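PDB 3UIE: adenylyl-sulfate kinase 1, chloroplastic from Arabidopsis thaliana, which catalyses the ATP-dependent phosphorylation of adenosine 5'-phosphosulfate to 3'-phosphoadenylyl sulfate, the activated form of sulfate. Local coordinates for residues W29-S34 and T110-C115; V135-D140 and L147-K152. All coordinates share one frame; numbering follows the deposited sequence.

Interaction 1 (W29-S34 and T110-C115). With ANP (phosphoaminophosphonic acid-adenylate ester), chain E.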
# COMPACT_ATOMS: atom_id res chain seq x y z
N TRP A 29 -8.74 9.20 -7.54
CA TRP A 29 -7.93 10.23 -6.91
C TRP A 29 -8.78 11.46 -6.61
O TRP A 29 -9.13 12.22 -7.52
CB TRP A 29 -6.71 10.59 -7.80
CG TRP A 29 -5.77 11.47 -7.06
CD1 TRP A 29 -5.90 12.82 -6.84
CD2 TRP A 29 -4.59 11.07 -6.37
NE1 TRP A 29 -4.86 13.28 -6.07
CE2 TRP A 29 -4.04 12.23 -5.76
CE3 TRP A 29 -3.92 9.84 -6.21
CZ2 TRP A 29 -2.87 12.19 -5.01
CZ3 TRP A 29 -2.76 9.81 -5.46
CH2 TRP A 29 -2.25 10.98 -4.87
N VAL A 30 -9.14 11.64 -5.33
CA VAL A 30 -10.01 12.75 -4.92
C VAL A 30 -9.19 13.92 -4.38
O VAL A 30 -8.53 13.80 -3.33
CB VAL A 30 -11.02 12.29 -3.84
CG1 VAL A 30 -12.03 13.41 -3.55
CG2 VAL A 30 -11.73 11.04 -4.27
N THR A 31 -9.23 15.04 -5.09
CA THR A 31 -8.45 16.23 -4.75
C THR A 31 -9.35 17.45 -4.51
O THR A 31 -10.45 17.55 -5.03
CB THR A 31 -7.41 16.52 -5.86
OG1 THR A 31 -6.67 17.70 -5.53
CG2 THR A 31 -8.11 16.73 -7.21
N GLY A 32 -8.89 18.38 -3.67
CA GLY A 32 -9.65 19.59 -3.43
C GLY A 32 -9.16 20.27 -2.18
O GLY A 32 -8.41 19.67 -1.40
N LEU A 33 -9.56 21.52 -1.99
CA LEU A 33 -9.21 22.29 -0.79
C LEU A 33 -9.57 21.55 0.48
O LEU A 33 -10.44 20.68 0.47
CB LEU A 33 -9.97 23.63 -0.82
CG LEU A 33 -9.57 24.65 -1.89
CD1 LEU A 33 -10.55 25.83 -1.86
CD2 LEU A 33 -8.14 25.10 -1.64
N SER A 34 -8.90 21.90 1.58
CA SER A 34 -9.36 21.49 2.90
C SER A 34 -10.82 21.91 3.06
O SER A 34 -11.19 23.05 2.76
CB SER A 34 -8.51 22.16 3.98
OG SER A 34 -8.81 21.62 5.26
N THR A 110 1.33 19.23 -11.13
CA THR A 110 2.45 18.41 -11.59
C THR A 110 2.55 17.11 -10.79
O THR A 110 2.89 16.06 -11.35
CB THR A 110 3.79 19.18 -11.52
OG1 THR A 110 4.84 18.39 -12.11
CG2 THR A 110 4.16 19.52 -10.08
N ASP A 111 2.27 17.18 -9.50
CA ASP A 111 2.39 15.98 -8.66
C ASP A 111 1.22 15.02 -8.85
O ASP A 111 1.42 13.81 -8.90
CB ASP A 111 2.56 16.35 -7.19
CG ASP A 111 3.83 17.13 -6.95
OD1 ASP A 111 4.89 16.70 -7.46
OD2 ASP A 111 3.76 18.17 -6.27
N ARG A 112 -0.00 15.55 -8.98
CA ARG A 112 -1.12 14.67 -9.33
C ARG A 112 -0.93 14.04 -10.71
O ARG A 112 -1.26 12.88 -10.91
CB ARG A 112 -2.48 15.38 -9.26
CG ARG A 112 -2.83 15.97 -7.92
CD ARG A 112 -4.32 16.39 -7.91
NE ARG A 112 -4.64 17.27 -9.04
CZ ARG A 112 -4.56 18.60 -9.00
NH1 ARG A 112 -4.20 19.22 -7.87
NH2 ARG A 112 -4.85 19.31 -10.08
N ASP A 113 -0.42 14.81 -11.67
CA ASP A 113 -0.20 14.27 -13.01
C ASP A 113 0.82 13.14 -13.01
O ASP A 113 0.71 12.18 -13.78
CB ASP A 113 0.22 15.36 -14.01
CG ASP A 113 -0.87 16.40 -14.24
OD1 ASP A 113 -2.05 16.16 -13.87
OD2 ASP A 113 -0.55 17.46 -14.80
N ALA A 114 1.82 13.24 -12.14
CA ALA A 114 2.82 12.18 -12.04
C ALA A 114 2.21 10.90 -11.48
O ALA A 114 2.57 9.80 -11.90
CB ALA A 114 4.01 12.63 -11.20
N CYS A 115 1.25 11.02 -10.56
CA CYS A 115 0.56 9.85 -10.05
C CYS A 115 -0.24 9.19 -11.16
O CYS A 115 -0.28 7.96 -11.27
CB CYS A 115 -0.39 10.22 -8.90
SG CYS A 115 0.47 10.80 -7.45
PG ANP E . -9.49 17.91 4.64
O1G ANP E . -8.92 19.00 5.67
O2G ANP E . -9.32 16.56 5.34
O3G ANP E . -8.70 17.97 3.35
PB ANP E . -12.04 17.28 3.33
O1B ANP E . -11.94 15.76 3.69
O2B ANP E . -11.94 17.70 1.84
N3B ANP E . -11.15 18.17 4.48
PA ANP E . -14.49 16.70 4.80
O1A ANP E . -13.89 16.42 6.13
O2A ANP E . -14.94 15.48 4.07
O3A ANP E . -13.48 17.60 3.99
O5' ANP E . -15.73 17.67 4.93
C5' ANP E . -15.66 18.89 5.58
C4' ANP E . -16.89 19.34 6.14
O4' ANP E . -17.84 19.65 5.07
C3' ANP E . -17.45 18.23 6.92
O3' ANP E . -17.80 18.69 8.21
C2' ANP E . -18.62 17.77 6.20
O2' ANP E . -19.71 17.57 7.05
C1' ANP E . -18.95 18.84 5.23
N9 ANP E . -19.38 18.24 3.96
C8 ANP E . -18.75 17.22 3.35
N7 ANP E . -19.41 16.94 2.24
C5 ANP E . -20.46 17.78 2.13
C6 ANP E . -21.46 17.92 1.18
N6 ANP E . -21.49 17.03 0.03
N1 ANP E . -22.39 18.87 1.37
C2 ANP E . -22.35 19.68 2.44
N3 ANP E . -21.40 19.57 3.37
C4 ANP E . -20.45 18.62 3.24

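Interaction 2 (V135-D140 and L147-K152). With ANP (phosphoaminophosphonic acid-adenylate ester), chain E.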
# COMPACT_ATOMS: atom_id res chain seq x y z
N VAL A 135 -16.78 28.69 0.51
CA VAL A 135 -17.63 27.66 1.11
C VAL A 135 -16.84 26.73 2.05
O VAL A 135 -17.34 26.36 3.12
CB VAL A 135 -18.33 26.82 0.01
CG1 VAL A 135 -19.07 25.63 0.62
CG2 VAL A 135 -19.28 27.70 -0.79
N CYS A 136 -15.62 26.34 1.65
CA CYS A 136 -14.79 25.51 2.52
C CYS A 136 -14.52 26.25 3.81
O CYS A 136 -14.54 25.67 4.90
CB CYS A 136 -13.46 25.18 1.85
SG CYS A 136 -13.64 24.22 0.35
N GLU A 137 -14.25 27.54 3.68
CA GLU A 137 -13.88 28.35 4.84
C GLU A 137 -15.07 28.61 5.78
O GLU A 137 -14.91 28.73 6.99
CB GLU A 137 -13.25 29.67 4.39
CG GLU A 137 -12.67 30.51 5.51
CD GLU A 137 -11.73 31.58 4.99
OE1 GLU A 137 -11.57 31.70 3.76
OE2 GLU A 137 -11.15 32.31 5.83
N ALA A 138 -16.28 28.68 5.21
CA ALA A 138 -17.48 28.77 6.03
C ALA A 138 -17.73 27.45 6.77
O ALA A 138 -18.18 27.44 7.92
CB ALA A 138 -18.69 29.18 5.19
N ARG A 139 -17.41 26.33 6.13
CA ARG A 139 -17.48 25.04 6.80
C ARG A 139 -16.41 24.97 7.89
O ARG A 139 -16.73 24.83 9.07
CB ARG A 139 -17.29 23.89 5.80
CG ARG A 139 -18.42 23.76 4.78
CD ARG A 139 -18.05 22.76 3.69
NE ARG A 139 -19.12 22.57 2.71
CZ ARG A 139 -19.04 21.71 1.70
NH1 ARG A 139 -17.95 20.98 1.54
NH2 ARG A 139 -20.04 21.58 0.84
N ASP A 140 -15.15 25.08 7.48
CA ASP A 140 -14.01 25.09 8.40
C ASP A 140 -14.27 24.18 9.60
O ASP A 140 -14.26 24.64 10.74
CB ASP A 140 -13.72 26.52 8.88
CG ASP A 140 -12.35 26.66 9.54
OD1 ASP A 140 -11.46 25.83 9.26
OD2 ASP A 140 -12.18 27.62 10.34
N LEU A 147 -7.21 29.53 11.95
CA LEU A 147 -5.84 29.48 12.46
C LEU A 147 -4.87 29.97 11.39
O LEU A 147 -3.92 30.70 11.68
CB LEU A 147 -5.49 28.06 12.91
CG LEU A 147 -6.18 27.57 14.18
CD1 LEU A 147 -6.11 26.06 14.31
CD2 LEU A 147 -5.56 28.23 15.40
N ALA A 148 -5.12 29.59 10.14
CA ALA A 148 -4.30 30.05 9.02
C ALA A 148 -4.41 31.56 8.81
O ALA A 148 -3.40 32.24 8.63
CB ALA A 148 -4.69 29.31 7.74
N ARG A 149 -5.64 32.07 8.81
CA ARG A 149 -5.88 33.51 8.66
C ARG A 149 -5.19 34.29 9.77
O ARG A 149 -4.71 35.40 9.56
CB ARG A 149 -7.38 33.81 8.69
CG ARG A 149 -8.16 33.29 7.50
CD ARG A 149 -7.79 34.03 6.23
NE ARG A 149 -8.74 33.77 5.15
CZ ARG A 149 -8.60 34.23 3.91
NH1 ARG A 149 -7.55 34.99 3.60
NH2 ARG A 149 -9.50 33.95 2.98
N ALA A 150 -5.17 33.71 10.97
CA ALA A 150 -4.57 34.36 12.13
C ALA A 150 -3.06 34.14 12.23
O ALA A 150 -2.43 34.52 13.22
CB ALA A 150 -5.27 33.90 13.40
N GLY A 151 -2.47 33.52 11.21
CA GLY A 151 -1.03 33.34 11.15
C GLY A 151 -0.45 32.24 12.04
O GLY A 151 0.77 32.09 12.13
N LYS A 152 -1.32 31.48 12.69
CA LYS A 152 -0.88 30.38 13.54
C LYS A 152 -0.42 29.18 12.71
O LYS A 152 0.48 28.44 13.10
CB LYS A 152 -1.99 29.97 14.50
CG LYS A 152 -2.45 31.13 15.38
CD LYS A 152 -3.38 30.65 16.49
CE LYS A 152 -2.71 29.58 17.34
NZ LYS A 152 -3.62 29.09 18.42
PG ANP E . -9.49 17.91 4.64
O1G ANP E . -8.92 19.00 5.67
O2G ANP E . -9.32 16.56 5.34
O3G ANP E . -8.70 17.97 3.35
PB ANP E . -12.04 17.28 3.33
O1B ANP E . -11.94 15.76 3.69
O2B ANP E . -11.94 17.70 1.84
N3B ANP E . -11.15 18.17 4.48
PA ANP E . -14.49 16.70 4.80
O1A ANP E . -13.89 16.42 6.13
O2A ANP E . -14.94 15.48 4.07
O3A ANP E . -13.48 17.60 3.99
O5' ANP E . -15.73 17.67 4.93
C5' ANP E . -15.66 18.89 5.58
C4' ANP E . -16.89 19.34 6.14
O4' ANP E . -17.84 19.65 5.07
C3' ANP E . -17.45 18.23 6.92
O3' ANP E . -17.80 18.69 8.21
C2' ANP E . -18.62 17.77 6.20
O2' ANP E . -19.71 17.57 7.05
C1' ANP E . -18.95 18.84 5.23
N9 ANP E . -19.38 18.24 3.96
C8 ANP E . -18.75 17.22 3.35
N7 ANP E . -19.41 16.94 2.24
C5 ANP E . -20.46 17.78 2.13
C6 ANP E . -21.46 17.92 1.18
N6 ANP E . -21.49 17.03 0.03
N1 ANP E . -22.39 18.87 1.37
C2 ANP E . -22.35 19.68 2.44
N3 ANP E . -21.40 19.57 3.37
C4 ANP E . -20.45 18.62 3.24

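Interaction 1 (W29-S34 and T110-C115)
Trp29 and Thr31 meet Arg112 and Cys115 where the central strand 26-31 of a P-loop kinase fold packs against helix 109-117. Segments 29-31 and 110-115 run nearly antiparallel, with axes at 171°. Both helix residues approach the Trp29 ring from the same side. Cys115 CB sits over one face of the six-membered ring, toward its rim. Cys115 SG is 3.8 Å from Trp29 CH2 and oblique to the ring normal, a sulfur-aromatic contact. Near the pyrrole nitrogen, the Arg112 chain passes obliquely, with Arg112 CD 3.7 Å from Trp29 NE1. Ring and guanidinium planes are 42° apart. The same Arg112 CD lies 3.6 Å from Thr31 OG1, and here the two side chains cross at about a right angle. A bend at chi3 (-53°) turns the Arg112 guanidinium so that Thr31 CG2 lies over one of its faces. The buried polar ends are satisfied from outside: Arg112 NE forms a salt bridge with Glu126, and Thr31 OG1 hydrogen-bonds to Ile105 O. Trp29 NE1 bonds to Ser106 OG; Ser106 is the phosphoserine position by similarity. Gly32 is the first residue of the ATP-binding loop. There Ser34 OG donates a hydrogen bond to ANP O1G at 2.7 Å.

Interaction 2 (V135-D140 and L147-K152)
Glu137 holds its CG anti to the backbone N (chi1 -173°) and stays extended beyond it, while Arg149 bends at chi2; these torsions bring carboxylate and guanidinium together. The result is a bidentate, side-on salt bridge between helix 133-139 and the C-terminal end of helix 144-149, at the surface of the kinase fold. The two side chains cross at about a right angle, yet their flat ends are nearly coplanar, with planes 24° apart. Arg149 NE donates to Glu137 OE2 at 2.9 Å with an almost straight bond of 173°. Arg149 NH2 donates to Glu137 OE1 at 3.2 Å, and this oxygen uses its syn lone pair. Both oxygens lie close to the guanidinium plane. One nitrogen for each oxygen should limit turning of the carboxylate about CG-CD and of the guanidinium about CD-NE. The Arg149 side chain also touches Ile159, and that of Glu137 touches Tyr145.

The helix carrying Arg149 ends in a Schellman motif. Gly151, with positive phi, is its C-prime residue. Lys152 N bonds to Leu147 O, and Gly151 N to Ala148 O. The turn between the helices is tied as well: Asp140 OD1 accepts a hydrogen bond from Tyr145 N.

Arg139, two residues after Glu137, belongs to the nucleotide pocket. Its extended chain lays the guanidinium nearly parallel to the adenine, over the N3 side of the base. Arg139 NH1 also hydrogen-bonds to Gly35 O of the ATP-binding loop. Within these two segments the closest approach to the nucleotide is Arg139 NH2 to ANP C2, 3.4 Å.

In the fold
Interaction 1 is buried near the centre of the chain, and interaction 2 lies at the surface; their centres are 21 Å apart. The bound ATP analogue touches both. Segment 29-34 reaches its terminal phosphate, and segment 135-140 reaches its adenine and ribose. The two segments also pack directly: Ser34 O is 3.2 Å from Cys136 CB, and Leu33 CB is 3.9 Å from Cys136 SG. Ser34 O bonds to Tyr145 OH, a further tie to helix 144-149. On the acceptor side, the Trp29 side chain is about 7 Å from bound adenosine-5'-phosphosulfate, and that of Arg149 about 12 Å.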